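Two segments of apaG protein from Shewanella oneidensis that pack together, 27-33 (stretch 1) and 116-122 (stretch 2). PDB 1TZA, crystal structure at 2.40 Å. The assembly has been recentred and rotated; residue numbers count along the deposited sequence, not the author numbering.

Stretch 1 27-33: KYLFSYT
Stretch 2, residues 116-122: PFRLATP

Two strands of the apaG protein pack through their side chains, with no hydrogen bond between them. Residues 28-33 of stretch 1 and 116-120 of stretch 2 are extended; Lys27 precedes the first strand, and Thr121 and Pro122 follow in loop or turn conformation. The strand axes approach to 8.3 Å, and their N-to-C directions differ by 143°, so the chains run roughly antiparallel but skewed. In register, Phe30 CA lies 7.1 Å from Leu119 CA, and Tyr28 CA lies 8.3 Å from Thr121 CA. These separations are too wide for backbone pairing within a sheet and leave room for a layer of side chains. Together the stretches bury 297 Å², and Phe30, Leu119 and Thr121 contribute most of it.

Phe30 covers the largest area, 95 Å². Its backbone is extended (phi/psi -119/153), CA-to-CB points toward stretch 2, and chi1 -75° (m) with chi2 -83° lays the ring alongside residues 119-121. Leu119 (-133/121) also directs CA-to-CB toward its partner. Its CB sits over one face of the Phe30 ring, 3.9 Å from the ring centroid and 2° off the normal, a nearly ideal CH-pi contact. The m,t rotamer of Leu119 (chi1 -68°, chi2 178°) brings CD2 to 4.0 Å from Phe30 CB, so the leucine packs against both the ring and the base of the phenylalanine side chain. Both residues are buried, and neither side chain carries a polar group that would need a partner in this apolar layer.

The far end of the ring meets backbone: Phe30 CE1 is 3.3 Å from Ala120 N, Phe30 CZ is 3.8 Å from Leu119 C, and Phe30 CZ is 3.9 Å from Thr121 N, which lies at the ring edge near its plane. Ala120 (-152/139) points its CB away from stretch 1, so its closest contact with Phe30 is made through the main chain.

Thr121 (-71/139, chi1 48°, p) holds CA-to-CB sideways and offers its methyl to two aromatic residues. Thr121 CG2 is 4.2 Å from Phe30 CZ and 4.1 Å from Tyr28 CD2, the latter an oblique approach to the tyrosine ring. Tyr28 (-131/119, chi1 -54°, m, chi2 87°) is buried and points toward stretch 2; its OH is hydrogen-bonded to a residue just beyond one of the stretches, which satisfies the polar end while the ring carbons pack.

At the other end, Tyr32 (-137/137, chi1 56°, p, chi2 75°) and Phe117 (-136/152, chi1 59°, p, chi2 85°) both point toward the opposing stretch. Their closest contact is loose, Tyr32 CB to Phe117 CE1 at 4.4 Å, with the CB oblique to the phenylalanine ring. Strand alternation accounts for the pattern: Tyr28, Phe30 and Tyr32 face stretch 2, whereas Ser31 (-120/150, chi1 70°, p) points away and is partly exposed. In stretch 2, Phe117 and Leu119 face inward, while Arg118 between them is exposed and out of reach.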

# COMPACT_ATOMS: atom_id res chain seq x y z
N LYS A 27 -9.03 1.21 -10.62
CA LYS A 27 -8.23 1.63 -9.48
C LYS A 27 -6.93 0.83 -9.50
O LYS A 27 -6.94 -0.38 -9.70
CB LYS A 27 -8.96 1.35 -8.16
CG LYS A 27 -10.23 2.15 -7.93
CD LYS A 27 -10.98 1.62 -6.70
CE LYS A 27 -12.40 2.17 -6.60
NZ LYS A 27 -12.44 3.64 -6.33
N TYR A 28 -5.82 1.52 -9.29
CA TYR A 28 -4.52 0.87 -9.29
C TYR A 28 -3.73 1.29 -8.06
O TYR A 28 -3.45 2.47 -7.87
CB TYR A 28 -3.76 1.24 -10.57
CG TYR A 28 -4.54 0.94 -11.82
CD1 TYR A 28 -5.44 1.88 -12.35
CD2 TYR A 28 -4.42 -0.28 -12.47
CE1 TYR A 28 -6.20 1.59 -13.49
CE2 TYR A 28 -5.17 -0.58 -13.60
CZ TYR A 28 -6.06 0.36 -14.11
OH TYR A 28 -6.81 0.06 -15.22
N LEU A 29 -3.40 0.30 -7.22
CA LEU A 29 -2.65 0.55 -5.98
C LEU A 29 -1.14 0.54 -6.19
O LEU A 29 -0.56 -0.45 -6.64
CB LEU A 29 -3.03 -0.47 -4.90
CG LEU A 29 -2.19 -0.41 -3.61
CD1 LEU A 29 -2.44 0.93 -2.89
CD2 LEU A 29 -2.53 -1.57 -2.69
N PHE A 30 -0.50 1.65 -5.84
CA PHE A 30 0.94 1.80 -5.96
C PHE A 30 1.56 2.05 -4.60
O PHE A 30 0.93 2.58 -3.70
CB PHE A 30 1.29 3.00 -6.84
CG PHE A 30 1.07 2.78 -8.31
CD1 PHE A 30 2.04 2.13 -9.08
CD2 PHE A 30 -0.09 3.24 -8.94
CE1 PHE A 30 1.86 1.96 -10.46
CE2 PHE A 30 -0.28 3.07 -10.31
CZ PHE A 30 0.70 2.43 -11.08
N SER A 31 2.82 1.66 -4.45
CA SER A 31 3.54 1.93 -3.22
C SER A 31 4.72 2.77 -3.66
O SER A 31 5.18 2.66 -4.81
CB SER A 31 4.06 0.64 -2.57
OG SER A 31 5.12 0.07 -3.32
N TYR A 32 5.18 3.65 -2.78
CA TYR A 32 6.35 4.45 -3.05
C TYR A 32 7.21 4.48 -1.79
O TYR A 32 6.70 4.58 -0.67
CB TYR A 32 5.98 5.88 -3.52
CG TYR A 32 5.10 6.68 -2.58
CD1 TYR A 32 5.61 7.25 -1.42
CD2 TYR A 32 3.76 6.89 -2.89
CE1 TYR A 32 4.80 8.01 -0.58
CE2 TYR A 32 2.95 7.64 -2.07
CZ TYR A 32 3.47 8.20 -0.91
OH TYR A 32 2.66 8.96 -0.10
N THR A 33 8.52 4.33 -1.99
CA THR A 33 9.48 4.33 -0.89
C THR A 33 10.38 5.55 -1.06
O THR A 33 11.17 5.63 -2.00
CB THR A 33 10.33 3.04 -0.91
OG1 THR A 33 9.47 1.90 -0.78
CG2 THR A 33 11.34 3.05 0.25
N PRO A 116 9.31 15.37 -9.58
CA PRO A 116 8.25 14.51 -10.10
C PRO A 116 8.77 13.12 -10.46
O PRO A 116 9.84 12.96 -11.03
CB PRO A 116 7.74 15.29 -11.32
CG PRO A 116 8.93 16.13 -11.73
CD PRO A 116 9.47 16.59 -10.40
N PHE A 117 8.00 12.10 -10.08
CA PHE A 117 8.34 10.72 -10.38
C PHE A 117 7.05 10.03 -10.86
O PHE A 117 5.95 10.43 -10.49
CB PHE A 117 8.94 10.01 -9.15
CG PHE A 117 8.03 9.99 -7.94
CD1 PHE A 117 7.06 9.00 -7.79
CD2 PHE A 117 8.17 10.95 -6.95
CE1 PHE A 117 6.22 8.97 -6.66
CE2 PHE A 117 7.34 10.94 -5.81
CZ PHE A 117 6.36 9.94 -5.67
N ARG A 118 7.22 9.01 -11.69
CA ARG A 118 6.10 8.29 -12.27
C ARG A 118 5.57 7.13 -11.47
O ARG A 118 6.22 6.61 -10.56
CB ARG A 118 6.50 7.77 -13.65
CG ARG A 118 7.90 7.14 -13.65
CD ARG A 118 7.90 5.62 -13.72
NE ARG A 118 7.59 5.14 -15.06
CZ ARG A 118 8.07 4.01 -15.58
NH1 ARG A 118 8.88 3.24 -14.86
NH2 ARG A 118 7.74 3.65 -16.81
N LEU A 119 4.36 6.73 -11.83
CA LEU A 119 3.68 5.58 -11.25
C LEU A 119 3.20 4.89 -12.52
O LEU A 119 2.48 5.49 -13.31
CB LEU A 119 2.50 6.03 -10.38
CG LEU A 119 2.85 6.77 -9.08
CD1 LEU A 119 1.58 7.19 -8.35
CD2 LEU A 119 3.69 5.87 -8.21
N ALA A 120 3.61 3.65 -12.74
CA ALA A 120 3.18 2.97 -13.94
C ALA A 120 3.14 1.46 -13.76
O ALA A 120 4.02 0.88 -13.13
CB ALA A 120 4.09 3.34 -15.13
N THR A 121 2.10 0.84 -14.31
CA THR A 121 1.97 -0.60 -14.23
C THR A 121 3.05 -1.12 -15.15
O THR A 121 3.26 -0.57 -16.23
CB THR A 121 0.59 -1.08 -14.69
OG1 THR A 121 0.26 -0.47 -15.95
CG2 THR A 121 -0.47 -0.72 -13.65
N PRO A 122 3.76 -2.18 -14.75
CA PRO A 122 4.82 -2.70 -15.62
C PRO A 122 4.42 -2.97 -17.08
O PRO A 122 3.30 -3.40 -17.37
CB PRO A 122 5.26 -3.97 -14.90
CG PRO A 122 4.00 -4.40 -14.16
CD PRO A 122 3.50 -3.08 -13.62